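Local coordinates for arginyl-tRNA synthetase, putative (Plasmodium falciparum, PDB 5JLD), which probably catalyses the ATP-dependent attachment of L-arginine to its cognate tRNA, as a class I aminoacyl-tRNA synthetase, at residues Lys12-Ile17 / Ile93-Ser98; Asn20-Cys25 / Glu31-Thr36; Gly43-Asn48 / Ile519-Asp524; Cys162-Phe167 / Asp524-Ile529. All coordinates share one frame; numbering follows the deposited sequence.

How the contacts relate
From the N terminus, helix 10-25 opens contact 1 with Lys12-Ile17 and, further along, contact 2 with Asn20-Cys25. Contact 2 closes first, over the short loop leading to Glu31-Thr36, and so is nested within the longer loop that contact 1 closes at strand 93-97. Before that closure, strand 45-47 opens contact 3, which crosses contact 1 and ends far along the chain at Ile519-Asp524. Contact 4 starts from the catalytic-domain helix 149-167, crosses contact 3, and closes on helix 522-532; Asp524 belongs to both. Contacts 1 and 2 consolidate the N-terminal domain, contact 3 ties its sheet to the anticodon-binding domain, and contact 4 joins that domain to the catalytic core.

Contact 1: Lys12-Ile17 / Ile93-Ser98; sequences KKIKTI and ITVKLS
In Ile14 the CG1 branch stands anti to the carbonyl carbon (chi1 -71°) and CD1 carries on outstretched (chi2 -176°), which takes a single methyl away from helix 10-25 toward the neighbouring sheet. Val95, on strand 93-97, answers with CG2, the branch held between its own backbone N and carbonyl carbon. The two side chains meet tip to tip, Ile14 CD1 lying 4.1 Å from Val95 CG2. Leu97, two residues on, adds a second touch: it does not start out toward the helix, but its end comes nearer and brings CD2 to 4.3 Å from Ile14 CD1. One methyl thus rests against two branches from the same face of the strand. Tyr45, on the adjacent strand, also packs against both Ile14 and Val95, and Ile85 touches Val95 from strand 82-86. Within the helix, Lys12 O accepts from both Thr16 N and Thr16 OG1, which reach it from opposite faces of the carbonyl plane. Purely apolar, touching at three buried residues and spaced at ordinary van der Waals range, the contact implies cohesion by dispersion and exclusion of water: between these two segments helix and strand hold together through fitted methyls, without directional bonds.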
loop_
_atom_site.group_PDB
_atom_site.type_symbol
_atom_site.label_atom_id
_atom_site.label_comp_id
_atom_site.label_asym_id
_atom_site.label_seq_id
_atom_site.Cartn_x
_atom_site.Cartn_y
_atom_site.Cartn_z
ATOM N N LYS A 12 -6.319 13.205 -14.519
ATOM C CA LYS A 12 -7.783 13.278 -14.645
ATOM C C LYS A 12 -8.195 14.556 -15.336
ATOM O O LYS A 12 -9.154 14.578 -16.113
ATOM C CB LYS A 12 -8.477 13.206 -13.272
ATOM C CG LYS A 12 -8.775 11.808 -12.762
ATOM C CD LYS A 12 -9.650 11.867 -11.482
ATOM C CE LYS A 12 -11.130 12.029 -11.809
ATOM N NZ LYS A 12 -11.733 10.720 -12.172
ATOM N N LYS A 13 -7.467 15.625 -15.033
ATOM C CA LYS A 13 -7.663 16.917 -15.686
ATOM C C LYS A 13 -7.498 16.803 -17.216
ATOM O O LYS A 13 -8.379 17.199 -18.017
ATOM C CB LYS A 13 -6.674 17.931 -15.113
ATOM C CG LYS A 13 -6.861 19.340 -15.642
ATOM C CD LYS A 13 -5.879 20.323 -15.020
ATOM C CE LYS A 13 -6.322 21.752 -15.319
ATOM N NZ LYS A 13 -5.514 22.781 -14.612
ATOM N N ILE A 14 -6.369 16.235 -17.610
ATOM C CA ILE A 14 -6.042 16.065 -19.024
ATOM C C ILE A 14 -6.987 15.062 -19.703
ATOM O O ILE A 14 -7.447 15.285 -20.850
ATOM C CB ILE A 14 -4.595 15.616 -19.192
ATOM C CG1 ILE A 14 -3.640 16.768 -18.843
ATOM C CG2 ILE A 14 -4.370 15.102 -20.589
ATOM C CD1 ILE A 14 -2.147 16.444 -19.062
ATOM N N LYS A 15 -7.293 13.978 -18.982
ATOM C CA LYS A 15 -8.256 12.989 -19.471
ATOM C C LYS A 15 -9.563 13.672 -19.809
ATOM O O LYS A 15 -10.135 13.433 -20.872
ATOM C CB LYS A 15 -8.502 11.866 -18.448
ATOM C CG LYS A 15 -9.383 10.753 -18.993
ATOM C CD LYS A 15 -9.851 9.782 -17.907
ATOM C CE LYS A 15 -11.080 8.989 -18.379
ATOM N NZ LYS A 15 -12.169 9.885 -18.911
ATOM N N THR A 16 -10.028 14.533 -18.907
ATOM C CA THR A 16 -11.260 15.284 -19.157
ATOM C C THR A 16 -11.139 16.206 -20.390
ATOM O O THR A 16 -12.026 16.224 -21.254
ATOM C CB THR A 16 -11.658 16.128 -17.935
ATOM O OG1 THR A 16 -11.956 15.254 -16.842
ATOM C CG2 THR A 16 -12.894 16.986 -18.252
ATOM N N ILE A 17 -10.048 16.961 -20.479
ATOM C CA ILE A 17 -9.855 17.813 -21.667
ATOM C C ILE A 17 -9.965 17.012 -23.002
ATOM O O ILE A 17 -10.711 17.390 -23.949
ATOM C CB ILE A 17 -8.505 18.555 -21.567
ATOM C CG1 ILE A 17 -8.587 19.604 -20.447
ATOM C CG2 ILE A 17 -8.068 19.173 -22.941
ATOM C CD1 ILE A 17 -7.260 20.183 -20.054
ATOM N N ILE A 93 -1.300 11.506 -29.395
ATOM C CA ILE A 93 -1.141 12.935 -29.166
ATOM C C ILE A 93 -0.367 13.181 -27.881
ATOM O O ILE A 93 -0.691 12.620 -26.849
ATOM C CB ILE A 93 -2.522 13.638 -29.071
ATOM C CG1 ILE A 93 -3.292 13.532 -30.394
ATOM C CG2 ILE A 93 -2.380 15.075 -28.628
ATOM C CD1 ILE A 93 -4.789 13.826 -30.250
ATOM N N THR A 94 0.657 14.011 -27.935
ATOM C CA THR A 94 1.437 14.322 -26.745
ATOM C C THR A 94 1.262 15.776 -26.357
ATOM O O THR A 94 1.062 16.649 -27.214
ATOM C CB THR A 94 2.948 14.039 -26.944
ATOM O OG1 THR A 94 3.434 14.803 -28.049
ATOM C CG2 THR A 94 3.207 12.540 -27.196
ATOM N N VAL A 95 1.329 16.032 -25.058
ATOM C CA VAL A 95 1.245 17.387 -24.539
ATOM C C VAL A 95 2.341 17.626 -23.515
ATOM O O VAL A 95 2.818 16.685 -22.839
ATOM C CB VAL A 95 -0.122 17.684 -23.880
ATOM C CG1 VAL A 95 -1.237 17.616 -24.897
ATOM C CG2 VAL A 95 -0.385 16.717 -22.699
ATOM N N LYS A 96 2.734 18.895 -23.432
ATOM C CA LYS A 96 3.649 19.394 -22.418
ATOM C C LYS A 96 2.926 20.454 -21.620
ATOM O O LYS A 96 2.278 21.334 -22.193
ATOM C CB LYS A 96 4.915 20.003 -23.026
ATOM C CG LYS A 96 5.896 19.020 -23.628
ATOM C CD LYS A 96 7.163 19.749 -24.091
ATOM C CE LYS A 96 8.124 18.813 -24.805
ATOM N NZ LYS A 96 9.263 19.538 -25.435
ATOM N N LEU A 97 3.040 20.377 -20.298
ATOM C CA LEU A 97 2.484 21.410 -19.450
ATOM C C LEU A 97 3.348 22.657 -19.554
ATOM O O LEU A 97 4.570 22.564 -19.609
ATOM C CB LEU A 97 2.400 20.922 -18.005
ATOM C CG LEU A 97 1.582 19.644 -17.881
ATOM C CD1 LEU A 97 1.722 19.078 -16.495
ATOM C CD2 LEU A 97 0.130 19.978 -18.190
ATOM N N SER A 98 2.712 23.819 -19.574
ATOM C CA SER A 98 3.446 25.080 -19.589
ATOM C C SER A 98 4.209 25.327 -18.288
ATOM O O SER A 98 3.875 24.795 -17.223
ATOM C CB SER A 98 2.493 26.247 -19.834
ATOM O OG SER A 98 1.670 26.430 -18.687
#

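Contact 2: Asn20-Cys25 / Glu31-Thr36; sequences NSIQKC and EDAIVT
Ile22 points from helix 10-25 toward the segment Glu31-Thr36 and divides its two branches between two partners. CD1, at the end of the longer branch, meets the methyl of Ala33, with 4.0 Å between Ile22 CD1 and Ala33 CB. The shorter branch turns to the aliphatic part of Glu31, where Ile22 CG2 lies 4.3 Å from Glu31 CG. With CG anti to the backbone N (chi1 175°), Glu31 offers its methylenes here, while its carboxylate is engaged elsewhere, OE2 being hydrogen-bonded to Asn49 ND2 of helix 49-57. Alongside this apolar patch runs a polar bridge. A water accepts from Glu31 N at 2.7 Å and donates a longer bond of 3.3 Å to Gln23 OE1, whose amide NE2 in turn holds Ile29 O in the connecting loop. Gln19, one turn earlier on the helix, bonds both Glu31 O and Ala33 N, fixing the extended backbone beside the isoleucine. A helix that turns back through a short loop into the edge strand of an antiparallel four-stranded sheet, with its inward face packed on the returning chain, is how the arginyl-tRNA synthetase N-terminal domain begins here.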
loop_
_atom_site.group_PDB
_atom_site.type_symbol
_atom_site.label_atom_id
_atom_site.label_comp_id
_atom_site.label_asym_id
_atom_site.label_seq_id
_atom_site.Cartn_x
_atom_site.Cartn_y
_atom_site.Cartn_z
ATOM N N ASN A 20 -13.614 15.707 -23.644
ATOM C CA ASN A 20 -14.499 16.732 -24.195
ATOM C C ASN A 20 -14.174 16.965 -25.671
ATOM O O ASN A 20 -15.096 17.085 -26.497
ATOM C CB ASN A 20 -14.400 18.050 -23.416
ATOM C CG ASN A 20 -14.866 17.913 -21.946
ATOM O OD1 ASN A 20 -15.441 16.895 -21.554
ATOM N ND2 ASN A 20 -14.623 18.950 -21.150
ATOM N N SER A 21 -12.881 17.011 -26.022
ATOM C CA SER A 21 -12.579 17.209 -27.456
ATOM C C SER A 21 -13.090 16.064 -28.345
ATOM O O SER A 21 -13.617 16.296 -29.426
ATOM C CB SER A 21 -11.091 17.377 -27.696
ATOM O OG SER A 21 -10.874 17.636 -29.066
ATOM N N ILE A 22 -12.938 14.836 -27.870
ATOM C CA ILE A 22 -13.406 13.654 -28.578
ATOM C C ILE A 22 -14.912 13.711 -28.766
ATOM O O ILE A 22 -15.413 13.496 -29.875
ATOM C CB ILE A 22 -13.031 12.351 -27.817
ATOM C CG1 ILE A 22 -11.534 12.042 -27.977
ATOM C CG2 ILE A 22 -13.860 11.181 -28.323
ATOM C CD1 ILE A 22 -11.028 10.989 -26.986
ATOM N N GLN A 23 -15.627 14.015 -27.684
ATOM C CA GLN A 23 -17.084 14.147 -27.746
ATOM C C GLN A 23 -17.519 15.206 -28.749
ATOM O O GLN A 23 -18.472 15.007 -29.501
ATOM C CB GLN A 23 -17.655 14.488 -26.372
ATOM C CG GLN A 23 -18.903 13.712 -26.060
ATOM C CD GLN A 23 -18.646 12.219 -26.097
ATOM O OE1 GLN A 23 -17.650 11.738 -25.553
ATOM N NE2 GLN A 23 -19.526 11.482 -26.760
ATOM N N LYS A 24 -16.819 16.332 -28.753
ATOM C CA LYS A 24 -17.123 17.415 -29.686
ATOM C C LYS A 24 -16.860 16.984 -31.141
ATOM O O LYS A 24 -17.641 17.292 -32.056
ATOM C CB LYS A 24 -16.292 18.645 -29.321
ATOM C CG LYS A 24 -16.696 19.942 -30.014
ATOM C CD LYS A 24 -15.844 21.111 -29.518
ATOM C CE LYS A 24 -15.915 22.309 -30.463
ATOM N NZ LYS A 24 -14.820 23.298 -30.198
ATOM N N CYS A 25 -15.757 16.266 -31.346
ATOM C CA CYS A 25 -15.386 15.760 -32.666
ATOM C C CYS A 25 -16.386 14.744 -33.189
ATOM O O CYS A 25 -16.774 14.779 -34.352
ATOM C CB CYS A 25 -14.005 15.104 -32.630
ATOM S SG CYS A 25 -12.649 16.240 -32.484
ATOM N N GLU A 31 -16.531 6.483 -26.454
ATOM C CA GLU A 31 -15.084 6.354 -26.516
ATOM C C GLU A 31 -14.488 7.034 -25.286
ATOM O O GLU A 31 -14.396 8.259 -25.223
ATOM C CB GLU A 31 -14.545 6.972 -27.822
ATOM C CG GLU A 31 -13.013 7.010 -27.955
ATOM C CD GLU A 31 -12.410 5.657 -28.295
ATOM O OE1 GLU A 31 -13.105 4.829 -28.922
ATOM O OE2 GLU A 31 -11.247 5.406 -27.911
ATOM N N ASP A 32 -14.111 6.236 -24.295
ATOM C CA ASP A 32 -13.560 6.780 -23.065
ATOM C C ASP A 32 -12.094 7.125 -23.279
ATOM O O ASP A 32 -11.295 6.272 -23.673
ATOM C CB ASP A 32 -13.725 5.792 -21.911
ATOM C CG ASP A 32 -13.469 6.432 -20.559
ATOM O OD1 ASP A 32 -12.308 6.422 -20.097
ATOM O OD2 ASP A 32 -14.435 6.944 -19.955
ATOM N N ALA A 33 -11.753 8.387 -23.041
ATOM C CA ALA A 33 -10.391 8.859 -23.248
ATOM C C ALA A 33 -9.455 8.186 -22.263
ATOM O O ALA A 33 -9.767 8.064 -21.082
ATOM C CB ALA A 33 -10.311 10.368 -23.102
ATOM N N ILE A 34 -8.312 7.735 -22.758
ATOM C CA ILE A 34 -7.291 7.197 -21.881
ATOM C C ILE A 34 -6.022 8.028 -22.021
ATOM O O ILE A 34 -5.578 8.345 -23.126
ATOM C CB ILE A 34 -7.000 5.715 -22.164
ATOM C CG1 ILE A 34 -8.260 4.879 -21.910
ATOM C CG2 ILE A 34 -5.868 5.230 -21.278
ATOM C CD1 ILE A 34 -8.055 3.378 -22.073
ATOM N N VAL A 35 -5.462 8.385 -20.877
ATOM C CA VAL A 35 -4.306 9.244 -20.803
ATOM C C VAL A 35 -3.168 8.523 -20.090
ATOM O O VAL A 35 -3.358 7.924 -19.029
ATOM C CB VAL A 35 -4.673 10.569 -20.091
ATOM C CG1 VAL A 35 -3.423 11.331 -19.630
ATOM C CG2 VAL A 35 -5.520 11.408 -21.024
ATOM N N THR A 36 -1.998 8.554 -20.712
ATOM C CA THR A 36 -0.783 8.003 -20.129
ATOM C C THR A 36 0.316 9.049 -20.105
ATOM O O THR A 36 0.106 10.204 -20.474
ATOM C CB THR A 36 -0.250 6.782 -20.918
ATOM O OG1 THR A 36 0.199 7.214 -22.206
ATOM C CG2 THR A 36 -1.309 5.706 -21.070
HETATM O O HOH W 1 -17.680 8.490 -25.002
#

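Contact 3: Gly43-Asn48 / Ile519-Asp524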
loop_
_atom_site.group_PDB
_atom_site.type_symbol
_atom_site.label_atom_id
_atom_site.label_comp_id
_atom_site.label_asym_id
_atom_site.label_seq_id
_atom_site.Cartn_x
_atom_site.Cartn_y
_atom_site.Cartn_z
ATOM N N GLY A 43 7.411 14.477 -24.596
ATOM C CA GLY A 43 6.273 15.132 -23.983
ATOM C C GLY A 43 6.113 14.817 -22.511
ATOM O O GLY A 43 6.989 14.200 -21.904
ATOM N N HIS A 44 4.987 15.249 -21.947
ATOM C CA HIS A 44 4.663 14.975 -20.554
ATOM C C HIS A 44 3.544 13.935 -20.467
ATOM O O HIS A 44 3.699 12.882 -19.832
ATOM C CB HIS A 44 4.269 16.267 -19.832
ATOM C CG HIS A 44 5.368 17.282 -19.769
ATOM N ND1 HIS A 44 5.161 18.590 -19.387
ATOM C CD2 HIS A 44 6.699 17.175 -20.030
ATOM C CE1 HIS A 44 6.307 19.242 -19.411
ATOM N NE2 HIS A 44 7.257 18.405 -19.793
ATOM N N TYR A 45 2.420 14.234 -21.105
ATOM C CA TYR A 45 1.313 13.283 -21.139
ATOM C C TYR A 45 0.978 12.963 -22.588
ATOM O O TYR A 45 1.452 13.625 -23.512
ATOM C CB TYR A 45 0.077 13.836 -20.409
ATOM C CG TYR A 45 0.195 13.844 -18.898
ATOM C CD1 TYR A 45 0.903 14.843 -18.258
ATOM C CD2 TYR A 45 -0.412 12.855 -18.116
ATOM C CE1 TYR A 45 1.032 14.869 -16.887
ATOM C CE2 TYR A 45 -0.305 12.875 -16.722
ATOM C CZ TYR A 45 0.426 13.894 -16.122
ATOM O OH TYR A 45 0.567 13.964 -14.765
ATOM N N GLN A 46 0.128 11.965 -22.772
ATOM C CA GLN A 46 -0.166 11.417 -24.074
ATOM C C GLN A 46 -1.537 10.748 -24.104
ATOM O O GLN A 46 -1.962 10.154 -23.113
ATOM C CB GLN A 46 0.911 10.415 -24.440
ATOM C CG GLN A 46 0.564 9.458 -25.546
ATOM C CD GLN A 46 1.778 8.666 -25.943
ATOM O OE1 GLN A 46 2.908 9.104 -25.704
ATOM N NE2 GLN A 46 1.564 7.479 -26.513
ATOM N N CYS A 47 -2.229 10.854 -25.233
ATOM C CA CYS A 47 -3.531 10.231 -25.406
ATOM C C CYS A 47 -3.563 9.502 -26.735
ATOM O O CYS A 47 -3.182 10.056 -27.769
ATOM C CB CYS A 47 -4.651 11.267 -25.330
ATOM S SG CYS A 47 -6.264 10.617 -25.851
ATOM N N ASN A 48 -4.019 8.255 -26.704
ATOM C CA ASN A 48 -3.896 7.364 -27.846
ATOM C C ASN A 48 -5.208 7.076 -28.567
ATOM O O ASN A 48 -5.230 6.291 -29.530
ATOM C CB ASN A 48 -3.252 6.044 -27.399
ATOM C CG ASN A 48 -1.734 6.127 -27.365
ATOM O OD1 ASN A 48 -1.162 6.954 -26.662
ATOM N ND2 ASN A 48 -1.080 5.283 -28.145
ATOM N N ILE A 519 6.986 16.486 -9.308
ATOM C CA ILE A 519 6.304 16.832 -8.076
ATOM C C ILE A 519 4.786 16.889 -8.279
ATOM O O ILE A 519 4.029 16.352 -7.478
ATOM C CB ILE A 519 6.800 18.169 -7.537
ATOM C CG1 ILE A 519 8.246 18.025 -7.064
ATOM C CG2 ILE A 519 5.897 18.661 -6.421
ATOM C CD1 ILE A 519 8.944 19.374 -6.828
ATOM N N LEU A 520 4.337 17.490 -9.375
ATOM C CA LEU A 520 2.896 17.621 -9.581
ATOM C C LEU A 520 2.230 16.313 -10.047
ATOM O O LEU A 520 1.001 16.246 -10.140
ATOM C CB LEU A 520 2.603 18.744 -10.587
ATOM C CG LEU A 520 3.002 20.142 -10.115
ATOM C CD1 LEU A 520 2.945 21.120 -11.281
ATOM C CD2 LEU A 520 2.120 20.599 -8.935
ATOM N N LYS A 521 3.031 15.290 -10.353
ATOM C CA LYS A 521 2.468 13.977 -10.700
ATOM C C LYS A 521 1.966 13.179 -9.482
ATOM O O LYS A 521 1.281 12.175 -9.643
ATOM C CB LYS A 521 3.492 13.128 -11.442
ATOM C CG LYS A 521 3.827 13.592 -12.867
ATOM C CD LYS A 521 4.727 12.564 -13.545
ATOM C CE LYS A 521 5.060 12.956 -14.967
ATOM N NZ LYS A 521 5.944 11.917 -15.571
ATOM N N PHE A 522 2.333 13.622 -8.285
ATOM C CA PHE A 522 2.068 12.899 -7.038
ATOM C C PHE A 522 0.608 12.381 -6.940
ATOM O O PHE A 522 0.407 11.205 -6.695
ATOM C CB PHE A 522 2.438 13.799 -5.839
ATOM C CG PHE A 522 2.566 13.069 -4.523
ATOM C CD1 PHE A 522 3.284 11.893 -4.432
ATOM C CD2 PHE A 522 1.983 13.582 -3.368
ATOM C CE1 PHE A 522 3.419 11.226 -3.215
ATOM C CE2 PHE A 522 2.117 12.931 -2.147
ATOM C CZ PHE A 522 2.835 11.742 -2.069
ATOM N N PRO A 523 -0.401 13.233 -7.214
ATOM C CA PRO A 523 -1.778 12.716 -7.127
ATOM C C PRO A 523 -2.098 11.547 -8.068
ATOM O O PRO A 523 -2.971 10.731 -7.725
ATOM C CB PRO A 523 -2.630 13.939 -7.487
ATOM C CG PRO A 523 -1.773 15.107 -7.079
ATOM C CD PRO A 523 -0.390 14.686 -7.482
ATOM N N ASP A 524 -1.411 11.465 -9.214
ATOM C CA ASP A 524 -1.627 10.372 -10.159
ATOM C C ASP A 524 -1.332 9.022 -9.487
ATOM O O ASP A 524 -2.004 8.013 -9.747
ATOM C CB ASP A 524 -0.739 10.519 -11.411
ATOM C CG ASP A 524 -0.974 11.836 -12.178
ATOM O OD1 ASP A 524 -1.902 12.615 -11.880
ATOM O OD2 ASP A 524 -0.213 12.087 -13.111
HETATM O O HOH W 2 5.767 12.531 -18.523
#
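A phenol-carboxylate hydrogen bond only 2.6 Å long, from Tyr45 OH to Asp524 OD2, spans residues nearly 480 positions apart in the sequence. The two side chains approach from opposite directions. The carboxylate oxygen lies at the edge of the Tyr45 ring, in its plane, and receives the bond on its syn lone pair, on the side of OD1; ring and carboxylate planes are 78° apart. OD2 also hydrogen-bonds Tyr37 OH, and OD1 is bound to Thr11 N of helix 10-25, so both oxygens of this buried aspartate are occupied. Such a surrounding would be expected to favour the ionised carboxylate. Lys521 flanks the pair, with its CG 3.8 Å from Tyr45 OH. With CG anti to the carbonyl carbon (chi1 -70°) and the chain fully extended beyond it, NZ reaches a water 3.0 Å away. The same water lies 2.5 Å from His44 O, short enough to leave its exact position doubtful, and appears to form a second, solvent-mediated link between the segments, while Lys521 forms a cation-pi interaction with Tyr37. At the start of strand 45-47 a classic beta bulge sets both His44 and Tyr45 opposite Val95 on the neighbouring strand. This is an interdomain junction, where a tyrosine from the antiparallel sheet of the N-terminal domain meets the region where helix 510-520 gives way to helix 522-532 in the DALR anticodon-binding domain.

Contact 4: Cys162-Phe167 / Asp524-Ile529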
loop_
_atom_site.group_PDB
_atom_site.type_symbol
_atom_site.label_atom_id
_atom_site.label_comp_id
_atom_site.label_asym_id
_atom_site.label_seq_id
_atom_site.Cartn_x
_atom_site.Cartn_y
_atom_site.Cartn_z
ATOM N N CYS A 162 -2.473 1.253 4.584
ATOM C CA CYS A 162 -3.171 1.998 5.628
ATOM C C CYS A 162 -2.678 3.439 5.697
ATOM O O CYS A 162 -3.469 4.363 5.819
ATOM C CB CYS A 162 -2.994 1.335 6.994
ATOM S SG CYS A 162 -3.854 -0.274 7.095
ATOM N N ARG A 163 -1.362 3.606 5.668
ATOM C CA ARG A 163 -0.777 4.921 5.773
ATOM C C ARG A 163 -1.249 5.771 4.577
ATOM O O ARG A 163 -1.461 6.973 4.718
ATOM C CB ARG A 163 0.752 4.840 5.814
ATOM C CG ARG A 163 1.356 4.231 7.063
ATOM C CD ARG A 163 2.850 4.604 7.196
ATOM N NE ARG A 163 3.523 3.868 8.265
ATOM C CZ ARG A 163 4.601 4.295 8.927
ATOM N NH1 ARG A 163 5.154 5.461 8.630
ATOM N NH2 ARG A 163 5.139 3.539 9.890
ATOM N N VAL A 164 -1.439 5.133 3.422
ATOM C CA VAL A 164 -1.938 5.845 2.248
ATOM C C VAL A 164 -3.334 6.371 2.531
ATOM O O VAL A 164 -3.590 7.557 2.351
ATOM C CB VAL A 164 -1.955 4.960 0.982
ATOM C CG1 VAL A 164 -2.836 5.571 -0.091
ATOM C CG2 VAL A 164 -0.536 4.761 0.447
ATOM N N PHE A 165 -4.226 5.509 3.019
ATOM C CA PHE A 165 -5.584 5.990 3.315
ATOM C C PHE A 165 -5.647 7.037 4.438
ATOM O O PHE A 165 -6.456 7.980 4.377
ATOM C CB PHE A 165 -6.501 4.813 3.638
ATOM C CG PHE A 165 -6.927 4.055 2.418
ATOM C CD1 PHE A 165 -7.860 4.589 1.548
ATOM C CD2 PHE A 165 -6.361 2.835 2.118
ATOM C CE1 PHE A 165 -8.244 3.907 0.431
ATOM C CE2 PHE A 165 -6.742 2.145 0.994
ATOM C CZ PHE A 165 -7.690 2.673 0.154
ATOM N N GLU A 166 -4.778 6.901 5.438
ATOM C CA GLU A 166 -4.707 7.877 6.528
ATOM C C GLU A 166 -4.185 9.237 5.998
ATOM O O GLU A 166 -4.612 10.313 6.442
ATOM C CB GLU A 166 -3.834 7.319 7.673
ATOM C CG GLU A 166 -4.535 6.135 8.403
ATOM C CD GLU A 166 -3.610 5.184 9.180
ATOM O OE1 GLU A 166 -2.371 5.361 9.172
ATOM O OE2 GLU A 166 -4.138 4.232 9.804
ATOM N N PHE A 167 -3.280 9.194 5.024
ATOM C CA PHE A 167 -2.839 10.421 4.366
ATOM C C PHE A 167 -4.021 11.100 3.671
ATOM O O PHE A 167 -4.218 12.306 3.803
ATOM C CB PHE A 167 -1.739 10.131 3.361
ATOM C CG PHE A 167 -1.449 11.279 2.443
ATOM C CD1 PHE A 167 -0.849 12.425 2.928
ATOM C CD2 PHE A 167 -1.749 11.199 1.093
ATOM C CE1 PHE A 167 -0.574 13.500 2.078
ATOM C CE2 PHE A 167 -1.472 12.259 0.244
ATOM C CZ PHE A 167 -0.886 13.410 0.738
ATOM N N ASP A 524 -1.411 11.465 -9.214
ATOM C CA ASP A 524 -1.627 10.372 -10.159
ATOM C C ASP A 524 -1.332 9.022 -9.487
ATOM O O ASP A 524 -2.004 8.013 -9.747
ATOM C CB ASP A 524 -0.739 10.519 -11.411
ATOM C CG ASP A 524 -0.974 11.836 -12.178
ATOM O OD1 ASP A 524 -1.902 12.615 -11.880
ATOM O OD2 ASP A 524 -0.213 12.087 -13.111
ATOM N N ILE A 525 -0.311 9.018 -8.633
ATOM C CA ILE A 525 0.099 7.803 -7.927
ATOM C C ILE A 525 -1.062 7.265 -7.074
ATOM O O ILE A 525 -1.354 6.065 -7.075
ATOM C CB ILE A 525 1.325 8.050 -7.028
ATOM C CG1 ILE A 525 2.504 8.604 -7.846
ATOM C CG2 ILE A 525 1.719 6.770 -6.294
ATOM C CD1 ILE A 525 2.991 7.626 -8.910
ATOM N N PHE A 526 -1.738 8.170 -6.376
ATOM C CA PHE A 526 -2.836 7.781 -5.502
ATOM C C PHE A 526 -4.042 7.376 -6.329
ATOM O O PHE A 526 -4.705 6.366 -6.035
ATOM C CB PHE A 526 -3.167 8.912 -4.541
ATOM C CG PHE A 526 -2.058 9.189 -3.581
ATOM C CD1 PHE A 526 -1.959 8.481 -2.391
ATOM C CD2 PHE A 526 -1.073 10.114 -3.892
ATOM C CE1 PHE A 526 -0.912 8.713 -1.512
ATOM C CE2 PHE A 526 -0.018 10.353 -3.017
ATOM C CZ PHE A 526 0.064 9.653 -1.829
ATOM N N TYR A 527 -4.291 8.145 -7.391
ATOM C CA TYR A 527 -5.336 7.795 -8.344
ATOM C C TYR A 527 -5.205 6.340 -8.812
ATOM O O TYR A 527 -6.193 5.586 -8.836
ATOM C CB TYR A 527 -5.295 8.754 -9.539
ATOM C CG TYR A 527 -6.138 8.345 -10.715
ATOM C CD1 TYR A 527 -7.528 8.448 -10.673
ATOM C CD2 TYR A 527 -5.546 7.863 -11.882
ATOM C CE1 TYR A 527 -8.314 8.078 -11.769
ATOM C CE2 TYR A 527 -6.320 7.509 -12.990
ATOM C CZ TYR A 527 -7.699 7.616 -12.924
ATOM O OH TYR A 527 -8.460 7.247 -14.004
ATOM N N TYR A 528 -3.994 5.916 -9.158
ATOM C CA TYR A 528 -3.872 4.535 -9.616
ATOM C C TYR A 528 -3.813 3.495 -8.465
ATOM O O TYR A 528 -4.317 2.376 -8.607
ATOM C CB TYR A 528 -2.671 4.404 -10.535
ATOM C CG TYR A 528 -2.968 4.904 -11.939
ATOM C CD1 TYR A 528 -3.907 4.261 -12.740
ATOM C CD2 TYR A 528 -2.323 6.028 -12.457
ATOM C CE1 TYR A 528 -4.188 4.708 -14.027
ATOM C CE2 TYR A 528 -2.593 6.484 -13.751
ATOM C CZ TYR A 528 -3.528 5.816 -14.527
ATOM O OH TYR A 528 -3.815 6.258 -15.804
ATOM N N ILE A 529 -3.225 3.865 -7.329
ATOM C CA ILE A 529 -3.183 2.957 -6.181
ATOM C C ILE A 529 -4.597 2.562 -5.747
ATOM O O ILE A 529 -4.885 1.389 -5.518
ATOM C CB ILE A 529 -2.437 3.580 -4.998
ATOM C CG1 ILE A 529 -0.930 3.422 -5.202
ATOM C CG2 ILE A 529 -2.815 2.887 -3.703
ATOM C CD1 ILE A 529 -0.093 3.917 -4.034
#
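Phe526 is gripped from two directions by helix 149-167, and here the contact is tight. Val164 CG1 comes in at the edge of its ring, in the ring plane, 3.8 Å from Phe526 CD1. Phe167 reaches over one face: its CE2 lies 3.7 Å from Phe526 CZ, and its CD2 is equally near Phe526 CE1. The rings are inclined at 33° with centroids 5.2 Å apart, an oblique meeting in which one margin of Phe167 leans over Phe526. Both partners owe their reach to the same choice of first torsion, with Val164 CG1 (chi1 163°) and Phe167 CG (chi1 167°) each opposite the backbone N. Ile119, Ile124 and Leu584 also touch Phe526, and Phe522 meets its ring edge-to-face. Packing slackens a turn further along helix 522-532, where Ile529 points toward the partner helix, yet its CG2 stays 4.5 Å from Val164 CG1. The solvent-facing side is different in kind: exposed Glu166 turns from the interface to a salt bridge with Arg174, and partly exposed Arg163 pairs with Asp159. On the far side of helix 522-532, Tyr527 and Tyr528 touch each other near the N-terminal domain, Tyr527 CD2 sitting 3.6 Å above the ring plane of Tyr528, with Tyr527 packed on Lys12. Helix 149-167, opened by the His-Val-Gly-His form of the class I HIGH signature, is the crossover of a beta-alpha-beta unit between parallel strands 133-137 and 171-176; its end packs on the DALR domain, joining Rossmann-type catalytic core to helical anticodon-binding domain.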